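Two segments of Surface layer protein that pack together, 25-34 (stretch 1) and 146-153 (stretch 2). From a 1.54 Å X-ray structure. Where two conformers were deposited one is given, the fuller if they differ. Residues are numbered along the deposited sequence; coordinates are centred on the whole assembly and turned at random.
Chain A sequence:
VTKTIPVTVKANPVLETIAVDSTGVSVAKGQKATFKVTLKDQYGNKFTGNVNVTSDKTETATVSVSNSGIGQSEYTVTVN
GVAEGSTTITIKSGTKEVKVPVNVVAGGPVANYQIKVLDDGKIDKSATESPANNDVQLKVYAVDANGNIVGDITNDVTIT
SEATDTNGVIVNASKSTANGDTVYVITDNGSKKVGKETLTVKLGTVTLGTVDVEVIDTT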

ATOM      1  N   VAL A  25      -0.729   0.773 -13.832  1.00 16.77           N
ATOM      2  CA  VAL A  25      -0.922  -0.465 -13.123  1.00 17.46           C
ATOM      3  C   VAL A  25      -0.698  -1.623 -14.080  1.00 17.95           C
ATOM      4  O   VAL A  25      -1.174  -1.588 -15.202  1.00 19.53           O
ATOM      5  N   SER A  26       0.030  -2.634 -13.613  1.00 18.57           N
ATOM      6  CA  SER A  26       0.333  -3.837 -14.393  1.00 19.55           C
ATOM      7  C   SER A  26      -0.022  -5.042 -13.542  1.00 18.31           C
ATOM      8  O   SER A  26       0.661  -5.345 -12.570  1.00 17.57           O
ATOM      9  N   VAL A  27      -1.087  -5.739 -13.908  1.00 18.59           N
ATOM     10  CA  VAL A  27      -1.616  -6.793 -13.051  1.00 18.16           C
ATOM     11  C   VAL A  27      -2.092  -8.009 -13.858  1.00 18.69           C
ATOM     12  O   VAL A  27      -2.615  -7.843 -14.952  1.00 19.00           O
ATOM     13  N   ALA A  28      -1.893  -9.213 -13.323  1.00 18.32           N
ATOM     14  CA  ALA A  28      -2.473 -10.413 -13.938  1.00 18.76           C
ATOM     15  C   ALA A  28      -3.981 -10.477 -13.725  1.00 19.83           C
ATOM     16  O   ALA A  28      -4.498 -10.010 -12.721  1.00 18.80           O
ATOM     17  N   LYS A  29      -4.689 -11.046 -14.697  1.00 20.39           N
ATOM     18  CA  LYS A  29      -6.094 -11.409 -14.510  1.00 22.17           C
ATOM     19  C   LYS A  29      -6.280 -12.144 -13.177  1.00 22.00           C
ATOM     20  O   LYS A  29      -5.541 -13.086 -12.881  1.00 22.16           O
ATOM     21  N   GLY A  30      -7.257 -11.691 -12.388  1.00 21.81           N
ATOM     22  CA  GLY A  30      -7.555 -12.271 -11.083  1.00 20.20           C
ATOM     23  C   GLY A  30      -6.754 -11.716  -9.918  1.00 20.79           C
ATOM     24  O   GLY A  30      -6.999 -12.078  -8.768  1.00 21.74           O
ATOM     25  N   GLN A  31      -5.789 -10.844 -10.205  1.00 19.58           N
ATOM     26  CA  GLN A  31      -5.026 -10.189  -9.141  1.00 18.66           C
ATOM     27  C   GLN A  31      -5.505  -8.757  -8.919  1.00 18.44           C
ATOM     28  O   GLN A  31      -6.171  -8.173  -9.769  1.00 18.55           O
ATOM     29  N   LYS A  32      -5.161  -8.196  -7.765  1.00 17.66           N
ATOM     30  CA  LYS A  32      -5.397  -6.781  -7.522  1.00 17.47           C
ATOM     31  C   LYS A  32      -4.071  -6.075  -7.242  1.00 17.02           C
ATOM     32  O   LYS A  32      -3.087  -6.698  -6.829  1.00 18.06           O
ATOM     33  N   ALA A  33      -4.046  -4.781  -7.509  1.00 16.42           N
ATOM     34  CA  ALA A  33      -2.879  -3.943  -7.222  1.00 16.96           C
ATOM     35  C   ALA A  33      -3.348  -2.619  -6.618  1.00 16.54           C
ATOM     36  O   ALA A  33      -4.491  -2.202  -6.826  1.00 16.69           O
ATOM     37  N   THR A  34      -2.492  -1.967  -5.842  1.00 15.51           N
ATOM     38  CA  THR A  34      -2.867  -0.681  -5.245  1.00 15.41           C
ATOM     39  C   THR A  34      -1.885   0.413  -5.622  1.00 14.79           C
ATOM     40  O   THR A  34      -0.724   0.140  -5.983  1.00 16.06           O
ATOM     41  N   ASN A 146       8.230  -8.968 -16.383  1.00 24.42           N
ATOM     42  CA  ASN A 146       7.779  -7.704 -16.977  1.00 25.27           C
ATOM     43  C   ASN A 146       7.204  -6.713 -15.956  1.00 24.10           C
ATOM     44  O   ASN A 146       6.736  -5.630 -16.324  1.00 25.13           O
ATOM     45  N   GLY A 147       7.263  -7.084 -14.680  1.00 22.48           N
ATOM     46  CA  GLY A 147       6.821  -6.186 -13.610  1.00 21.65           C
ATOM     47  C   GLY A 147       5.346  -6.295 -13.268  1.00 20.69           C
ATOM     48  O   GLY A 147       4.802  -5.444 -12.549  1.00 21.54           O
ATOM     49  N   ASN A 148       4.680  -7.329 -13.779  1.00 20.21           N
ATOM     50  CA  ASN A 148       3.268  -7.538 -13.443  1.00 19.73           C
ATOM     51  C   ASN A 148       3.076  -8.287 -12.143  1.00 17.95           C
ATOM     52  O   ASN A 148       3.779  -9.254 -11.864  1.00 17.71           O
ATOM     53  N   ILE A 149       2.127  -7.834 -11.331  1.00 17.92           N
ATOM     54  CA  ILE A 149       1.808  -8.556 -10.107  0.50 17.20           C
ATOM     55  C   ILE A 149       1.042  -9.821 -10.486  1.00 17.30           C
ATOM     56  O   ILE A 149      -0.047  -9.764 -11.075  1.00 18.23           O
ATOM     57  N   VAL A 150       1.642 -10.959 -10.163  1.00 17.09           N
ATOM     58  CA  VAL A 150       1.054 -12.258 -10.508  1.00 17.21           C
ATOM     59  C   VAL A 150       0.537 -13.029  -9.292  1.00 18.32           C
ATOM     60  O   VAL A 150      -0.166 -14.015  -9.444  1.00 19.95           O
ATOM     61  N   GLY A 151       0.856 -12.580  -8.081  1.00 17.52           N
ATOM     62  CA  GLY A 151       0.288 -13.221  -6.892  1.00 18.63           C
ATOM     63  C   GLY A 151       0.493 -12.377  -5.652  1.00 18.97           C
ATOM     64  O   GLY A 151       1.457 -11.621  -5.569  1.00 21.23           O
ATOM     65  N   ASP A 152      -0.437 -12.492  -4.702  1.00 20.16           N
ATOM     66  CA  ASP A 152      -0.275 -11.929  -3.371  1.00 19.54           C
ATOM     67  C   ASP A 152       0.071 -13.089  -2.440  1.00 20.25           C
ATOM     68  O   ASP A 152      -0.765 -13.942  -2.155  1.00 19.86           O
ATOM     69  N   ILE A 153       1.324 -13.123  -1.985  1.00 19.09           N
ATOM     70  CA  ILE A 153       1.861 -14.241  -1.225  1.00 19.44           C
ATOM     71  C   ILE A 153       2.008 -13.920   0.256  1.00 18.89           C
ATOM     72  O   ILE A 153       2.713 -14.621   0.990  1.00 20.24           O
TER

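What does the first strand of stretch 1 offer to stretch 2? Val25 lies sideways and makes no contact. Ser26 points toward the other stretch with chi1 in the m rotamer, and its CB sits 3.1 Å from Asn148 OD1 and 4.0 Å from Gly147 O. Asn148, also m, leaves its backbone sideways, but the end of its side chain comes nearer and fills the space beside Ser26. The backbone seals this end: Ile149 N donates to Ser26 O at 3.1 Å. Water 1 adds a link, donating to Gly147 O at 2.9 Å and, through a weak bond, to Ser26 O at 3.5 Å.

Why do Val27 and Ala28 behave so differently? The side chain of Val27, in the p rotamer, points away, so its part in the contact is largely that of backbone, paired with Ile149 in a single beta bridge. Ala28 points toward stretch 2, and its small methyl group meets Val150, with Ala28 CB 4.2 Å from Val150 CG1. Val150 itself is m and directs its CB away, yet its CA comes within 4.1 Å of Ala28 CB. Ala28 N donates to Ile149 O at 3.0 Å, a hydrogen bond between main-chain atoms like the one from Ile149 N to Ser26 O.

How does the chain bring Gln31 into the contact? A type II turn runs from Ala28 to Gln31, closed by a bond from Gln31 N to Ala28 O of 2.9 Å; Lys29 and Gly30 ride on it without touching stretch 2. Gln31 then points toward the partner, m at both chi1 and chi2, and lays its side chain along the backbone there: Gln31 CG is 3.7 Å from Ile149 O, Gln31 CD 3.6 Å from Val150 O, and Gln31 OE1 3.3 Å from Gly151 CA. Water 2 bridges the polar groups, donating to Gln31 OE1 at 2.8 Å and accepting from Asp152 N at 2.9 Å.

What closes the far end? Lys32 starts away in the p rotamer, but its extended chain bends at chi4 (m) and its end comes nearer. Water 3 joins it to Asp152, which points toward stretch 1 with chi1 t: the water accepts from Lys32 NZ at 3.0 Å and donates to Asp152 OD2 at 2.7 Å. Ala33, set sideways, supplies an apolar contact, its CB 4.0 Å from CD1 of Ile149. That isoleucine, m at chi1 and t at chi2, also places CG2 4.2 Å from Lys32 O. Thr34 lies beyond the contact.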

ATOM      1  CB  VAL A  25      -2.341  -0.506 -12.523  1.00 17.72           C
ATOM      2  CG1 VAL A  25      -2.661  -1.877 -11.959  1.00 18.39           C
ATOM      3  CG2 VAL A  25      -2.470   0.566 -11.440  1.00 18.37           C
ATOM      4  CB  SER A  26       1.828  -3.881 -14.702  1.00 22.56           C
ATOM      5  OG  SER A  26       2.289  -2.655 -15.230  1.00 25.64           O
ATOM      6  CB  VAL A  27      -2.732  -6.214 -12.131  1.00 18.99           C
ATOM      7  CG1 VAL A  27      -3.963  -5.728 -12.904  1.00 18.69           C
ATOM      8  CG2 VAL A  27      -3.096  -7.197 -11.042  1.00 20.69           C
ATOM      9  CB  ALA A  28      -1.801 -11.677 -13.417  1.00 19.20           C
ATOM     10  CB  LYS A  29      -6.561 -12.300 -15.671  1.00 25.15           C
ATOM     11  CG  LYS A  29      -7.978 -12.867 -15.523  1.00 28.57           C
ATOM     12  CD  LYS A  29      -8.252 -13.964 -16.549  1.00 32.03           C
ATOM     13  CE  LYS A  29      -8.072 -13.452 -17.968  1.00 34.68           C
ATOM     14  NZ  LYS A  29      -7.921 -14.542 -18.978  1.00 37.09           N
ATOM     15  CB  GLN A  31      -3.526 -10.177  -9.475  1.00 18.44           C
ATOM     16  CG  GLN A  31      -2.860 -11.542  -9.482  1.00 20.12           C
ATOM     17  CD  GLN A  31      -3.032 -12.290  -8.172  1.00 21.18           C
ATOM     18  OE1 GLN A  31      -2.671 -11.796  -7.095  1.00 23.18           O
ATOM     19  NE2 GLN A  31      -3.575 -13.498  -8.256  1.00 23.01           N
ATOM     20  CB  LYS A  32      -6.440  -6.538  -6.410  1.00 19.58           C
ATOM     21  CG  LYS A  32      -6.052  -6.986  -5.016  1.00 22.08           C
ATOM     22  CD  LYS A  32      -7.258  -6.907  -4.087  1.00 23.31           C
ATOM     23  CE  LYS A  32      -6.843  -6.962  -2.619  1.00 24.97           C
ATOM     24  NZ  LYS A  32      -6.663  -8.340  -2.074  1.00 28.43           N
ATOM     25  CB  ALA A  33      -2.072  -3.718  -8.496  1.00 17.96           C
ATOM     26  CB  THR A  34      -2.996  -0.728  -3.703  1.00 16.38           C
ATOM     27  OG1 THR A  34      -1.700  -0.859  -3.099  1.00 18.19           O
ATOM     28  CG2 THR A  34      -3.862  -1.914  -3.253  1.00 16.56           C
ATOM     29  CB  ASN A 146       6.780  -7.965 -18.109  1.00 27.75           C
ATOM     30  CG  ASN A 146       7.439  -8.552 -19.343  1.00 30.21           C
ATOM     31  OD1 ASN A 146       8.527  -8.136 -19.733  1.00 32.47           O
ATOM     32  ND2 ASN A 146       6.785  -9.527 -19.957  1.00 32.82           N
ATOM     33  CB  ASN A 148       2.565  -8.318 -14.544  1.00 20.33           C
ATOM     34  CG  ASN A 148       2.625  -7.618 -15.868  1.00 22.08           C
ATOM     35  OD1 ASN A 148       1.916  -6.636 -16.103  1.00 23.39           O
ATOM     36  ND2 ASN A 148       3.452  -8.141 -16.761  1.00 23.25           N
ATOM     37  CB  ILE A 149       1.029  -7.699  -9.078  0.50 17.31           C
ATOM     38  CG1 ILE A 149       1.969  -6.687  -8.421  0.50 17.37           C
ATOM     39  CG2 ILE A 149       0.424  -8.583  -7.990  0.50 17.22           C
ATOM     40  CD1 ILE A 149       1.270  -5.655  -7.569  0.50 17.32           C
ATOM     41  CB  VAL A 150       2.001 -13.133 -11.378  1.00 17.58           C
ATOM     42  CG1 VAL A 150       2.248 -12.459 -12.721  1.00 17.74           C
ATOM     43  CG2 VAL A 150       3.309 -13.414 -10.645  1.00 17.28           C
ATOM     44  CB  ASP A 152      -1.571 -11.213  -2.952  1.00 20.36           C
ATOM     45  CG  ASP A 152      -1.507 -10.623  -1.554  1.00 21.30           C
ATOM     46  OD1 ASP A 152      -0.659 -11.050  -0.759  1.00 21.02           O
ATOM     47  OD2 ASP A 152      -2.340  -9.750  -1.244  1.00 22.68           O
ATOM     48  CB  ILE A 153       3.216 -14.773  -1.807  1.00 20.59           C
ATOM     49  CG1 ILE A 153       4.339 -13.726  -1.747  1.00 22.30           C
ATOM     50  CG2 ILE A 153       3.017 -15.306  -3.232  1.00 22.70           C
ATOM     51  CD1 ILE A 153       5.727 -14.318  -1.939  1.00 22.54           C
TER
HETATM   52  O   HOH W   1       3.189  -3.716 -10.798  1.00 30.50           O
HETATM   53  O   HOH W   2      -3.174 -13.422  -4.888  1.00 32.74           O
HETATM   54  O   HOH W   3      -3.897  -8.716  -3.155  1.00 24.01           O